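Agap007691-pb (PDB 5C98) belongs to the serpin family and may inhibit serine proteases, although its own physiological function has not been established. Local coordinates at residues 51-56 with 111-116; 105-110 with 311-316; 221-226 with 250-255; 241-246 with 350-355. One frame throughout, in Å; residues are numbered along the deposited sequence. Where two conformers were deposited one is given.

Contact 1: residues 51-56 with 111-116; sequences SMFYPL and SEFERL
Leu56 and Phe113 bring their CA atoms to 7.3 Å where the chain, after a type I turn from Ser51 to Tyr54, runs as the short 3-10 segment 54-56 past the first turns of helix 111-119. The contact is apolar. Leu56 divides its branches between two helix residues: CD1 meets the edge of the Phe113 ring, in its plane, at 3.4 Å from CD1 of Phe113, a tight fit, while CD2 lies 3.6 Å from CD1 of Leu116. CG of Phe113 is anti to the backbone N (chi1 176°), beside the carbonyl carbon; its side chain and that of Leu56 cross at about a right angle. Leu116 CD1 touches a second partner, CB of Pro55, at 3.8 Å. More loosely, the ring of Phe53 approaches Phe113 CE1 with its own CE1 at 4.4 Å. Phe117, one turn further on, stacks on Phe113 and meets the ring of Phe53. On a more exposed flank of the helix Arg115 grips Glu112 side-on, NH2 to OE1 at 2.9 Å and NE to OE2 at 3.0 Å. Apolar residues at 113, 116 and 117 beside this salt bridge mark an amphipathic helix, here packed against the loop after helix 43-51 in the serpin fold.

Contact 2: residues 105-110 with 311-316; sequences ETLRLD and HDSGRT
Arg108 O is gripped twice: the backbone N of His311 gives it a nearly straight bond of 2.8 Å (N-H...O 174°), and water 1 donates to it at 2.9 Å. The same water accepts the N-H of Asp312, so it extends the backbone link by one residue. Water 2 makes a second bridge, accepting from Arg108 N at 3.0 Å and donating to Asp312 OD1 at 3.1 Å. Above this polar seam the Arg108 guanidinium lies flat on the His311 ring, planes 7° apart and centres 3.6 Å apart. CZ sits over the middle of the imidazole, while His311 CE1 comes under NH2 at 3.5 Å. A long, flat-ended arginine suits this exposed place because its methylenes also run against CB of His311. The positive charge over the ring would probably disfavour protonation of His311. Leu107 CD1 packs beside the hydroxyl Ser313 OG at 4.0 Å, a van der Waals contact. Next to the stack, Asp110 N-caps helix 111-119, its OD2 accepting from Glu112 N. A parallel arginine-histidine stack beside a direct backbone bond and two water bridges thus ties the connection from strand 95-104 to helix 111-119, on the serpin surface, to the loop that leads into strand 320-328.

Contact 3: residues 221-226 with 250-255; sequences ELRCKV and LRQIVN
Ile253 reaches the backbone of Leu222 and Arg223 through two torsions: CG1 stands anti to its carbonyl carbon (chi1 -80°), and chi2 of 61° turns CD1 so that it lies 3.4 Å from Leu222 O and 3.7 Å from Arg223 O. Its CG1 also meets CB of Cys224 at 4.1 Å, a small residue that lets the helix come close to the start of the strand. Leu222 comes beside the helix backbone, CD1 being 4.1 Å from Ile253 O. Arg223 belongs to a G1 beta bulge, in which it and Cys224 both face His219 at the hairpin between strands 204-219 and 224-230; Arg223 takes the left-handed backbone conformation that this bulge needs. Through Ile253, helix 250-256 packs on the end of the serpin B sheet, where Ile253 also touches Pro244 of the neighbouring strand. Nearer the surface Gln252 is extended, with CG anti to the backbone N (chi1 -172°), and it runs alongside Arg223, NE2 of Gln252 lying 3.7 Å from CG of Arg223. The polar end of Arg223 goes elsewhere, NH1 binding Asn220 O. Water 3 joins the two segments by donating to Leu222 O at 2.8 Å and accepting from Gln252 NE2 at 3.0 Å, so an amide is well placed at position 252. The water's further bond to Gln252 O is weak.

Contact 4: residues 241-246 with 350-355; sequences VLLPYD and ANRPFM
The Arg352 guanidinium is covered on both faces: Asp246 OD1 lies 3.9 Å above its centre, and Leu243 CG sits against the opposite face, off toward the rim. At its edge Pro244 O accepts from Arg352 NH2 at 2.7 Å and, weakly, from Arg352 NE, while water 4 stands in its plane. The carboxylate of Asp246 is stacked, its plane 23° from the guanidinium, so the long salt bridge, Asp246 OD1 to Arg352 NE at 4.0 Å, is one of charge alone with no N-H aimed at the oxygen. Arginine suits the place because its flat end can serve a carbonyl at the rim while its faces accept a leucine and a carboxylate. Leu243 also packs CD1 on CG of Arg352 at 3.7 Å and approaches Ala350, whose small side chain allows this closeness. Further along, Leu242 and Met355 form an antiparallel hydrogen-bonded pair: Leu242 N to Met355 O is 2.9 Å and Met355 N to Leu242 O is 3.1 Å. Their side chains run side by side, CD1 of Leu242 at 4.2 Å from SD of Met355, and helix 250-256 meets Met355 through Leu250. Val241 CG1 touches Phe354 CD1 at 3.7 Å; that ring also makes an edge-to-face contact with Phe281. Antiparallel pairing of strands 237-244 and 354-360, with apolar layers on both faces, is characteristic of the serpin B sheet.

Overall arrangement
The four contacts form two groups on opposite sides of the chain's centre. Contacts 1 and 2, with centres 13 Å apart, are joined by consecutive elements: contact 2 uses the loop 105-110 that leads directly into helix 111-119, used by contact 1; Leu56 and Arg315 also touch there. Contacts 3 and 4, with centres 8 Å apart, meet through neighbouring strands 224-230 and 237-244, and helix 250-256 follows directly on the second. The groups lie more than 40 Å apart between centres. Contact 1 closes before contact 3 opens, whereas contacts 2 and 4 interleave along the chain, and contact 3 is nested inside the loop that contact 2 closes. Sequence-distant segments therefore build both ends of one elongated serpin domain.

Contact 1: residues 51-56 with 111-116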
loop_
_atom_site.group_PDB
_atom_site.type_symbol
_atom_site.label_atom_id
_atom_site.label_comp_id
_atom_site.label_asym_id
_atom_site.label_seq_id
_atom_site.Cartn_x
_atom_site.Cartn_y
_atom_site.Cartn_z
ATOM N N SER A 51 2.815 -9.252 10.874
ATOM C CA SER A 51 2.174 -9.831 12.049
ATOM C C SER A 51 2.254 -11.349 12.062
ATOM O O SER A 51 2.129 -11.964 13.129
ATOM C CB SER A 51 0.692 -9.438 12.078
ATOM O OG SER A 51 0.503 -8.141 12.585
ATOM N N MET A 52 2.396 -11.982 10.890
ATOM C CA MET A 52 2.523 -13.442 10.847
ATOM C C MET A 52 3.718 -13.904 11.660
ATOM O O MET A 52 3.724 -15.027 12.163
ATOM C CB MET A 52 2.659 -13.931 9.400
ATOM C CG MET A 52 1.507 -13.558 8.499
ATOM S SD MET A 52 1.533 -14.437 6.926
ATOM C CE MET A 52 3.003 -13.719 6.184
ATOM N N PHE A 53 4.743 -13.065 11.789
ATOM C CA PHE A 53 5.917 -13.453 12.561
ATOM C C PHE A 53 5.776 -13.172 14.051
ATOM O O PHE A 53 6.620 -13.613 14.830
ATOM C CB PHE A 53 7.132 -12.720 11.990
ATOM C CG PHE A 53 7.444 -13.127 10.594
ATOM C CD1 PHE A 53 8.265 -14.206 10.360
ATOM C CD2 PHE A 53 6.845 -12.492 9.510
ATOM C CE1 PHE A 53 8.544 -14.616 9.067
ATOM C CE2 PHE A 53 7.109 -12.914 8.207
ATOM C CZ PHE A 53 7.960 -13.974 7.997
ATOM N N TYR A 54 4.740 -12.448 14.477
ATOM C CA TYR A 54 4.596 -12.118 15.891
ATOM C C TYR A 54 4.592 -13.327 16.801
ATOM O O TYR A 54 5.258 -13.275 17.843
ATOM C CB TYR A 54 3.309 -11.310 16.051
ATOM C CG TYR A 54 2.912 -10.880 17.442
ATOM C CD1 TYR A 54 3.693 -9.974 18.152
ATOM C CD2 TYR A 54 1.709 -11.279 17.988
ATOM C CE1 TYR A 54 3.311 -9.529 19.378
ATOM C CE2 TYR A 54 1.315 -10.850 19.222
ATOM C CZ TYR A 54 2.114 -9.964 19.914
ATOM O OH TYR A 54 1.729 -9.502 21.151
ATOM N N PRO A 55 3.909 -14.426 16.479
ATOM C CA PRO A 55 3.955 -15.592 17.378
ATOM C C PRO A 55 5.330 -16.231 17.485
ATOM O O PRO A 55 5.559 -16.996 18.429
ATOM C CB PRO A 55 2.935 -16.559 16.755
ATOM C CG PRO A 55 2.140 -15.739 15.805
ATOM C CD PRO A 55 3.013 -14.656 15.335
ATOM N N LEU A 56 6.231 -15.954 16.549
ATOM C CA LEU A 56 7.565 -16.540 16.507
ATOM C C LEU A 56 8.608 -15.638 17.124
ATOM O O LEU A 56 9.782 -15.995 17.171
ATOM C CB LEU A 56 7.952 -16.804 15.045
ATOM C CG LEU A 56 6.903 -17.618 14.281
ATOM C CD1 LEU A 56 7.462 -18.145 12.991
ATOM C CD2 LEU A 56 6.374 -18.770 15.116
ATOM N N SER A 111 8.835 -26.650 13.659
ATOM C CA SER A 111 7.491 -27.204 13.511
ATOM C C SER A 111 6.396 -26.166 13.711
ATOM O O SER A 111 5.341 -26.259 13.077
ATOM C CB SER A 111 7.312 -28.391 14.455
ATOM O OG SER A 111 7.607 -27.996 15.784
ATOM N N GLU A 112 6.602 -25.181 14.588
ATOM C CA GLU A 112 5.566 -24.172 14.774
ATOM C C GLU A 112 5.522 -23.208 13.597
ATOM O O GLU A 112 4.442 -22.754 13.201
ATOM C CB GLU A 112 5.759 -23.440 16.102
ATOM C CG GLU A 112 5.260 -24.273 17.285
ATOM C CD GLU A 112 3.738 -24.317 17.344
ATOM O OE1 GLU A 112 3.156 -23.264 17.718
ATOM O OE2 GLU A 112 3.153 -25.370 17.003
ATOM N N PHE A 113 6.683 -22.866 13.024
ATOM C CA PHE A 113 6.684 -22.059 11.814
ATOM C C PHE A 113 5.925 -22.773 10.702
ATOM O O PHE A 113 5.124 -22.158 9.993
ATOM C CB PHE A 113 8.116 -21.785 11.374
ATOM C CG PHE A 113 8.204 -21.026 10.077
ATOM C CD1 PHE A 113 8.109 -19.651 10.046
ATOM C CD2 PHE A 113 8.338 -21.688 8.886
ATOM C CE1 PHE A 113 8.153 -18.948 8.857
ATOM C CE2 PHE A 113 8.402 -20.981 7.692
ATOM C CZ PHE A 113 8.306 -19.610 7.687
ATOM N N GLU A 114 6.175 -24.064 10.529
ATOM C CA GLU A 114 5.463 -24.820 9.503
ATOM C C GLU A 114 3.965 -24.807 9.759
ATOM O O GLU A 114 3.165 -24.597 8.842
ATOM C CB GLU A 114 5.969 -26.258 9.493
ATOM C CG GLU A 114 7.378 -26.435 8.953
ATOM C CD GLU A 114 7.876 -27.874 9.088
ATOM O OE1 GLU A 114 7.404 -28.606 9.998
ATOM O OE2 GLU A 114 8.731 -28.275 8.268
ATOM N N ARG A 115 3.554 -25.048 11.006
ATOM C CA ARG A 115 2.128 -25.054 11.312
ATOM C C ARG A 115 1.504 -23.710 10.951
ATOM O O ARG A 115 0.456 -23.650 10.296
ATOM C CB ARG A 115 1.902 -25.365 12.798
ATOM C CG ARG A 115 0.412 -25.404 13.182
ATOM C CD ARG A 115 0.173 -25.617 14.683
ATOM N NE ARG A 115 0.713 -24.531 15.507
ATOM C CZ ARG A 115 0.077 -23.395 15.806
ATOM N NH1 ARG A 115 -1.152 -23.180 15.363
ATOM N NH2 ARG A 115 0.659 -22.478 16.575
ATOM N N LEU A 116 2.144 -22.620 11.361
ATOM C CA LEU A 116 1.560 -21.305 11.167
ATOM C C LEU A 116 1.603 -20.890 9.697
ATOM O O LEU A 116 0.608 -20.392 9.158
ATOM C CB LEU A 116 2.276 -20.280 12.047
ATOM C CG LEU A 116 1.965 -20.378 13.525
ATOM C CD1 LEU A 116 2.922 -19.476 14.280
ATOM C CD2 LEU A 116 0.525 -19.989 13.780
#

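Contact 2: residues 105-110 with 311-316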
loop_
_atom_site.group_PDB
_atom_site.type_symbol
_atom_site.label_atom_id
_atom_site.label_comp_id
_atom_site.label_asym_id
_atom_site.label_seq_id
_atom_site.Cartn_x
_atom_site.Cartn_y
_atom_site.Cartn_z
ATOM N N GLU A 105 16.591 -22.721 1.683
ATOM C CA GLU A 105 16.152 -24.103 1.517
ATOM C C GLU A 105 17.001 -25.105 2.290
ATOM O O GLU A 105 16.517 -26.201 2.579
ATOM C CB GLU A 105 16.154 -24.485 0.038
ATOM C CG GLU A 105 17.539 -24.500 -0.642
ATOM C CD GLU A 105 17.451 -24.727 -2.145
ATOM O OE1 GLU A 105 16.328 -24.720 -2.688
ATOM O OE2 GLU A 105 18.511 -24.909 -2.785
ATOM N N THR A 106 18.241 -24.776 2.638
ATOM C CA THR A 106 19.075 -25.777 3.294
ATOM C C THR A 106 18.863 -25.847 4.800
ATOM O O THR A 106 19.498 -26.691 5.441
ATOM C CB THR A 106 20.562 -25.534 3.032
ATOM O OG1 THR A 106 20.928 -24.245 3.526
ATOM C CG2 THR A 106 20.905 -25.665 1.524
ATOM N N LEU A 107 18.004 -25.006 5.371
ATOM C CA LEU A 107 17.752 -24.992 6.807
ATOM C C LEU A 107 16.387 -25.609 7.083
ATOM O O LEU A 107 15.366 -25.093 6.624
ATOM C CB LEU A 107 17.804 -23.563 7.353
ATOM C CG LEU A 107 19.133 -22.811 7.187
ATOM C CD1 LEU A 107 19.018 -21.420 7.772
ATOM C CD2 LEU A 107 20.255 -23.584 7.863
ATOM N N ARG A 108 16.367 -26.658 7.897
ATOM C CA ARG A 108 15.104 -27.240 8.320
ATOM C C ARG A 108 14.293 -26.224 9.116
ATOM O O ARG A 108 14.826 -25.504 9.961
ATOM C CB ARG A 108 15.379 -28.479 9.173
ATOM C CG ARG A 108 14.142 -29.239 9.570
ATOM C CD ARG A 108 14.515 -30.518 10.311
ATOM N NE ARG A 108 13.552 -30.867 11.351
ATOM C CZ ARG A 108 13.744 -31.842 12.236
ATOM N NH1 ARG A 108 14.860 -32.559 12.201
ATOM N NH2 ARG A 108 12.820 -32.103 13.155
ATOM N N LEU A 109 13.003 -26.161 8.817
ATOM C CA LEU A 109 12.083 -25.255 9.491
ATOM C C LEU A 109 11.617 -25.822 10.826
ATOM O O LEU A 109 11.468 -27.032 11.003
ATOM C CB LEU A 109 10.858 -25.010 8.612
ATOM C CG LEU A 109 11.168 -24.300 7.283
ATOM C CD1 LEU A 109 9.942 -24.269 6.402
ATOM C CD2 LEU A 109 11.668 -22.886 7.560
ATOM N N ASP A 110 11.344 -24.918 11.767
ATOM C CA ASP A 110 10.753 -25.323 13.031
ATOM C C ASP A 110 9.301 -25.728 12.814
ATOM O O ASP A 110 8.603 -25.188 11.947
ATOM C CB ASP A 110 10.811 -24.176 14.037
ATOM C CG ASP A 110 10.139 -24.534 15.356
ATOM O OD1 ASP A 110 10.680 -25.409 16.037
ATOM O OD2 ASP A 110 9.083 -23.938 15.662
ATOM N N HIS A 311 14.764 -24.934 12.669
ATOM C CA HIS A 311 14.868 -26.009 13.635
ATOM C C HIS A 311 16.114 -25.880 14.506
ATOM O O HIS A 311 16.028 -25.953 15.739
ATOM C CB HIS A 311 14.893 -27.327 12.870
ATOM C CG HIS A 311 15.154 -28.508 13.736
ATOM N ND1 HIS A 311 14.224 -28.971 14.635
ATOM C CD2 HIS A 311 16.246 -29.294 13.877
ATOM C CE1 HIS A 311 14.720 -30.016 15.273
ATOM N NE2 HIS A 311 15.948 -30.231 14.835
ATOM N N ASP A 312 17.287 -25.725 13.891
ATOM C CA ASP A 312 18.541 -25.799 14.642
ATOM C C ASP A 312 19.567 -24.786 14.147
ATOM O O ASP A 312 20.749 -25.112 13.994
ATOM C CB ASP A 312 19.130 -27.207 14.574
ATOM C CG ASP A 312 19.341 -27.683 13.145
ATOM O OD1 ASP A 312 19.334 -26.844 12.221
ATOM O OD2 ASP A 312 19.509 -28.907 12.947
ATOM N N SER A 313 19.147 -23.548 13.887
ATOM C CA SER A 313 20.092 -22.512 13.505
ATOM C C SER A 313 20.025 -21.242 14.347
ATOM O O SER A 313 20.789 -20.310 14.081
ATOM C CB SER A 313 19.945 -22.167 12.017
ATOM O OG SER A 313 18.719 -21.519 11.764
ATOM N N GLY A 314 19.168 -21.184 15.355
ATOM C CA GLY A 314 19.054 -20.012 16.196
ATOM C C GLY A 314 18.108 -18.973 15.625
ATOM O O GLY A 314 17.866 -18.895 14.420
ATOM N N ARG A 315 17.567 -18.150 16.522
ATOM C CA ARG A 315 16.645 -17.109 16.090
ATOM C C ARG A 315 17.300 -16.218 15.043
ATOM O O ARG A 315 18.510 -15.984 15.064
ATOM C CB ARG A 315 16.211 -16.252 17.282
ATOM C CG ARG A 315 15.167 -16.886 18.156
ATOM C CD ARG A 315 14.808 -16.029 19.359
ATOM N NE ARG A 315 13.993 -16.797 20.269
ATOM C CZ ARG A 315 12.669 -16.904 20.221
ATOM N NH1 ARG A 315 11.957 -16.207 19.324
ATOM N NH2 ARG A 315 12.074 -17.708 21.080
ATOM N N THR A 316 16.483 -15.721 14.120
ATOM C CA THR A 316 16.970 -14.928 13.004
ATOM C C THR A 316 16.195 -13.622 12.911
ATOM O O THR A 316 15.026 -13.538 13.286
ATOM C CB THR A 316 16.859 -15.671 11.648
ATOM O OG1 THR A 316 17.355 -14.827 10.593
ATOM C CG2 THR A 316 15.433 -16.047 11.322
HETATM O O HOH W 1 17.547 -25.292 10.936
HETATM O O HOH W 2 18.893 -27.533 9.238
#

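Contact 3: residues 221-226 with 250-255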
loop_
_atom_site.group_PDB
_atom_site.type_symbol
_atom_site.label_atom_id
_atom_site.label_comp_id
_atom_site.label_asym_id
_atom_site.label_seq_id
_atom_site.Cartn_x
_atom_site.Cartn_y
_atom_site.Cartn_z
ATOM N N GLU A 221 -8.645 24.122 6.421
ATOM C CA GLU A 221 -7.510 23.964 7.332
ATOM C C GLU A 221 -6.394 23.139 6.702
ATOM O O GLU A 221 -5.214 23.466 6.850
ATOM C CB GLU A 221 -7.962 23.335 8.648
ATOM N N LEU A 222 -6.740 22.064 5.989
ATOM C CA LEU A 222 -5.755 21.266 5.270
ATOM C C LEU A 222 -5.312 21.938 3.979
ATOM O O LEU A 222 -4.254 21.592 3.440
ATOM C CB LEU A 222 -6.386 19.922 4.942
ATOM C CG LEU A 222 -5.552 18.674 4.684
ATOM C CD1 LEU A 222 -4.351 18.546 5.598
ATOM C CD2 LEU A 222 -6.461 17.480 4.884
ATOM N N ARG A 223 -6.081 22.917 3.507
ATOM C CA ARG A 223 -5.805 23.664 2.285
ATOM C C ARG A 223 -5.923 22.773 1.054
ATOM O O ARG A 223 -5.032 22.748 0.206
ATOM C CB ARG A 223 -4.446 24.380 2.298
ATOM C CG ARG A 223 -4.086 25.102 3.580
ATOM C CD ARG A 223 -5.036 26.219 3.848
ATOM N NE ARG A 223 -4.945 27.340 2.925
ATOM C CZ ARG A 223 -5.923 28.229 2.769
ATOM N NH1 ARG A 223 -7.050 28.121 3.477
ATOM N NH2 ARG A 223 -5.785 29.221 1.903
ATOM N N CYS A 224 -7.039 22.062 0.931
ATOM C CA CYS A 224 -7.248 21.229 -0.243
ATOM C C CYS A 224 -8.727 21.080 -0.560
ATOM O O CYS A 224 -9.589 21.198 0.321
ATOM C CB CYS A 224 -6.566 19.865 -0.106
ATOM S SG CYS A 224 -7.250 18.867 1.249
ATOM N N LYS A 225 -9.003 20.816 -1.833
ATOM C CA LYS A 225 -10.280 20.280 -2.272
ATOM C C LYS A 225 -10.252 18.763 -2.145
ATOM O O LYS A 225 -9.192 18.136 -2.225
ATOM C CB LYS A 225 -10.514 20.624 -3.736
ATOM C CG LYS A 225 -10.815 22.058 -4.027
ATOM C CD LYS A 225 -11.132 22.271 -5.504
ATOM C CE LYS A 225 -11.511 23.688 -5.769
ATOM N NZ LYS A 225 -11.801 23.928 -7.204
ATOM N N VAL A 226 -11.424 18.170 -1.927
ATOM C CA VAL A 226 -11.545 16.729 -1.728
ATOM C C VAL A 226 -12.690 16.203 -2.569
ATOM O O VAL A 226 -13.783 16.772 -2.555
ATOM C CB VAL A 226 -11.834 16.416 -0.255
ATOM C CG1 VAL A 226 -11.824 14.943 -0.011
ATOM C CG2 VAL A 226 -10.830 17.126 0.638
ATOM N N LEU A 250 1.911 20.131 -2.232
ATOM C CA LEU A 250 1.410 18.834 -1.797
ATOM C C LEU A 250 2.092 18.382 -0.518
ATOM O O LEU A 250 1.445 17.815 0.352
ATOM C CB LEU A 250 1.543 17.810 -2.915
ATOM C CG LEU A 250 1.046 16.416 -2.525
ATOM C CD1 LEU A 250 -0.448 16.409 -2.173
ATOM C CD2 LEU A 250 1.320 15.420 -3.647
ATOM N N ARG A 251 3.385 18.671 -0.355
ATOM C CA ARG A 251 4.079 18.239 0.858
ATOM C C ARG A 251 3.392 18.767 2.109
ATOM O O ARG A 251 3.384 18.090 3.151
ATOM C CB ARG A 251 5.520 18.719 0.834
ATOM C CG ARG A 251 6.386 18.178 1.936
ATOM C CD ARG A 251 7.797 18.737 1.803
ATOM N NE ARG A 251 7.807 20.185 2.019
ATOM C CZ ARG A 251 7.737 21.107 1.062
ATOM N NH1 ARG A 251 7.659 20.766 -0.217
ATOM N NH2 ARG A 251 7.742 22.389 1.391
ATOM N N GLN A 252 2.804 19.964 2.037
ATOM C CA GLN A 252 2.117 20.495 3.209
ATOM C C GLN A 252 0.902 19.649 3.578
ATOM O O GLN A 252 0.633 19.408 4.757
ATOM C CB GLN A 252 1.693 21.943 2.956
ATOM C CG GLN A 252 1.143 22.630 4.184
ATOM C CD GLN A 252 0.602 24.013 3.886
ATOM O OE1 GLN A 252 1.213 24.791 3.150
ATOM N NE2 GLN A 252 -0.556 24.325 4.453
ATOM N N ILE A 253 0.140 19.193 2.584
ATOM C CA ILE A 253 -1.005 18.335 2.858
ATOM C C ILE A 253 -0.531 17.003 3.418
ATOM O O ILE A 253 -1.073 16.489 4.397
ATOM C CB ILE A 253 -1.830 18.130 1.567
ATOM C CG1 ILE A 253 -2.750 19.327 1.259
ATOM C CG2 ILE A 253 -2.732 16.891 1.665
ATOM C CD1 ILE A 253 -2.095 20.640 1.031
ATOM N N VAL A 254 0.471 16.403 2.782
ATOM C CA VAL A 254 0.931 15.086 3.190
ATOM C C VAL A 254 1.436 15.129 4.625
ATOM O O VAL A 254 1.142 14.237 5.427
ATOM C CB VAL A 254 2.055 14.606 2.260
ATOM C CG1 VAL A 254 2.742 13.331 2.834
ATOM C CG2 VAL A 254 1.527 14.342 0.888
ATOM N N ASN A 255 2.178 16.183 4.982
ATOM C CA ASN A 255 2.722 16.234 6.331
ATOM C C ASN A 255 1.678 16.645 7.358
ATOM O O ASN A 255 1.785 16.286 8.540
ATOM C CB ASN A 255 3.915 17.169 6.365
ATOM C CG ASN A 255 5.150 16.507 5.840
ATOM O OD1 ASN A 255 5.370 15.319 6.080
ATOM N ND2 ASN A 255 5.968 17.261 5.121
HETATM O O HOH W 3 -1.895 21.694 4.946
#

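Contact 4: residues 241-246 with 350-355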
loop_
_atom_site.group_PDB
_atom_site.type_symbol
_atom_site.label_atom_id
_atom_site.label_comp_id
_atom_site.label_asym_id
_atom_site.label_seq_id
_atom_site.Cartn_x
_atom_site.Cartn_y
_atom_site.Cartn_z
ATOM N N VAL A 241 -9.396 11.753 -3.098
ATOM C CA VAL A 241 -8.367 12.519 -3.782
ATOM C C VAL A 241 -8.286 13.872 -3.108
ATOM O O VAL A 241 -9.301 14.572 -2.988
ATOM C CB VAL A 241 -8.639 12.688 -5.279
ATOM C CG1 VAL A 241 -7.491 13.424 -5.947
ATOM C CG2 VAL A 241 -8.848 11.335 -5.941
ATOM N N LEU A 242 -7.096 14.230 -2.665
ATOM C CA LEU A 242 -6.834 15.504 -1.991
ATOM C C LEU A 242 -5.989 16.355 -2.927
ATOM O O LEU A 242 -4.830 16.016 -3.217
ATOM C CB LEU A 242 -6.107 15.289 -0.669
ATOM C CG LEU A 242 -6.686 14.254 0.287
ATOM C CD1 LEU A 242 -5.913 14.272 1.610
ATOM C CD2 LEU A 242 -8.152 14.474 0.518
ATOM N N LEU A 243 -6.560 17.464 -3.385
ATOM C CA LEU A 243 -5.912 18.350 -4.341
ATOM C C LEU A 243 -5.595 19.663 -3.643
ATOM O O LEU A 243 -6.518 20.423 -3.310
ATOM C CB LEU A 243 -6.861 18.585 -5.517
ATOM C CG LEU A 243 -6.395 19.547 -6.593
ATOM C CD1 LEU A 243 -5.202 19.007 -7.356
ATOM C CD2 LEU A 243 -7.542 19.839 -7.577
ATOM N N PRO A 244 -4.335 19.966 -3.397
ATOM C CA PRO A 244 -3.996 21.203 -2.689
ATOM C C PRO A 244 -4.553 22.429 -3.387
ATOM O O PRO A 244 -4.591 22.499 -4.617
ATOM C CB PRO A 244 -2.464 21.212 -2.698
ATOM C CG PRO A 244 -2.075 19.764 -2.821
ATOM C CD PRO A 244 -3.140 19.152 -3.704
ATOM N N TYR A 245 -4.970 23.412 -2.600
ATOM C CA TYR A 245 -5.337 24.687 -3.182
ATOM C C TYR A 245 -4.132 25.273 -3.914
ATOM O O TYR A 245 -2.980 24.963 -3.604
ATOM C CB TYR A 245 -5.705 25.677 -2.073
ATOM C CG TYR A 245 -6.982 25.372 -1.304
ATOM C CD1 TYR A 245 -7.938 24.517 -1.806
ATOM C CD2 TYR A 245 -7.248 26.018 -0.116
ATOM C CE1 TYR A 245 -9.111 24.266 -1.109
ATOM C CE2 TYR A 245 -8.400 25.785 0.580
ATOM C CZ TYR A 245 -9.337 24.920 0.074
ATOM O OH TYR A 245 -10.512 24.674 0.773
ATOM N N ASP A 246 -4.398 26.158 -4.872
ATOM C CA ASP A 246 -3.321 26.943 -5.463
ATOM C C ASP A 246 -2.522 27.644 -4.373
ATOM O O ASP A 246 -3.068 28.053 -3.345
ATOM C CB ASP A 246 -3.895 27.989 -6.406
ATOM C CG ASP A 246 -4.415 27.371 -7.680
ATOM O OD1 ASP A 246 -3.589 26.840 -8.451
ATOM O OD2 ASP A 246 -5.637 27.381 -7.894
ATOM N N ALA A 350 -7.890 18.194 -11.282
ATOM C CA ALA A 350 -6.663 17.707 -10.660
ATOM C C ALA A 350 -5.552 17.770 -11.702
ATOM O O ALA A 350 -5.224 16.789 -12.371
ATOM C CB ALA A 350 -6.865 16.304 -10.106
ATOM N N ASN A 351 -4.971 18.965 -11.842
ATOM C CA ASN A 351 -3.941 19.274 -12.829
ATOM C C ASN A 351 -2.638 19.652 -12.164
ATOM O O ASN A 351 -1.790 20.302 -12.778
ATOM C CB ASN A 351 -4.413 20.392 -13.754
ATOM C CG ASN A 351 -4.899 21.604 -12.995
ATOM O OD1 ASN A 351 -4.539 21.821 -11.831
ATOM N ND2 ASN A 351 -5.758 22.392 -13.641
ATOM N N ARG A 352 -2.487 19.271 -10.908
ATOM C CA ARG A 352 -1.281 19.473 -10.130
ATOM C C ARG A 352 -1.189 18.328 -9.146
ATOM O O ARG A 352 -2.167 17.588 -8.965
ATOM C CB ARG A 352 -1.289 20.816 -9.395
ATOM C CG ARG A 352 -2.525 21.161 -8.722
ATOM C CD ARG A 352 -2.509 22.669 -8.372
ATOM N NE ARG A 352 -3.582 22.979 -7.444
ATOM C CZ ARG A 352 -4.849 23.148 -7.806
ATOM N NH1 ARG A 352 -5.198 23.098 -9.095
ATOM N NH2 ARG A 352 -5.767 23.404 -6.912
ATOM N N PRO A 353 -0.029 18.108 -8.544
ATOM C CA PRO A 353 0.178 16.914 -7.719
ATOM C C PRO A 353 -0.871 16.750 -6.648
ATOM O O PRO A 353 -1.277 17.715 -5.985
ATOM C CB PRO A 353 1.563 17.141 -7.111
ATOM C CG PRO A 353 2.265 17.942 -8.197
ATOM C CD PRO A 353 1.221 18.873 -8.724
ATOM N N PHE A 354 -1.288 15.503 -6.448
ATOM C CA PHE A 354 -2.338 15.205 -5.497
ATOM C C PHE A 354 -1.993 13.940 -4.728
ATOM O O PHE A 354 -1.156 13.131 -5.152
ATOM C CB PHE A 354 -3.706 15.078 -6.195
ATOM C CG PHE A 354 -3.775 14.017 -7.276
ATOM C CD1 PHE A 354 -4.047 12.704 -6.987
ATOM C CD2 PHE A 354 -3.588 14.370 -8.598
ATOM C CE1 PHE A 354 -4.117 11.752 -8.031
ATOM C CE2 PHE A 354 -3.653 13.444 -9.638
ATOM C CZ PHE A 354 -3.935 12.137 -9.353
ATOM N N MET A 355 -2.642 13.791 -3.585
ATOM C CA MET A 355 -2.566 12.602 -2.752
ATOM C C MET A 355 -3.865 11.814 -2.913
ATOM O O MET A 355 -4.942 12.388 -3.128
ATOM C CB MET A 355 -2.382 13.009 -1.275
ATOM C CG MET A 355 -2.427 11.877 -0.261
ATOM S SD MET A 355 -2.103 12.618 1.376
ATOM C CE MET A 355 -2.192 11.140 2.383
HETATM O O HOH W 4 -0.989 22.999 -5.570
#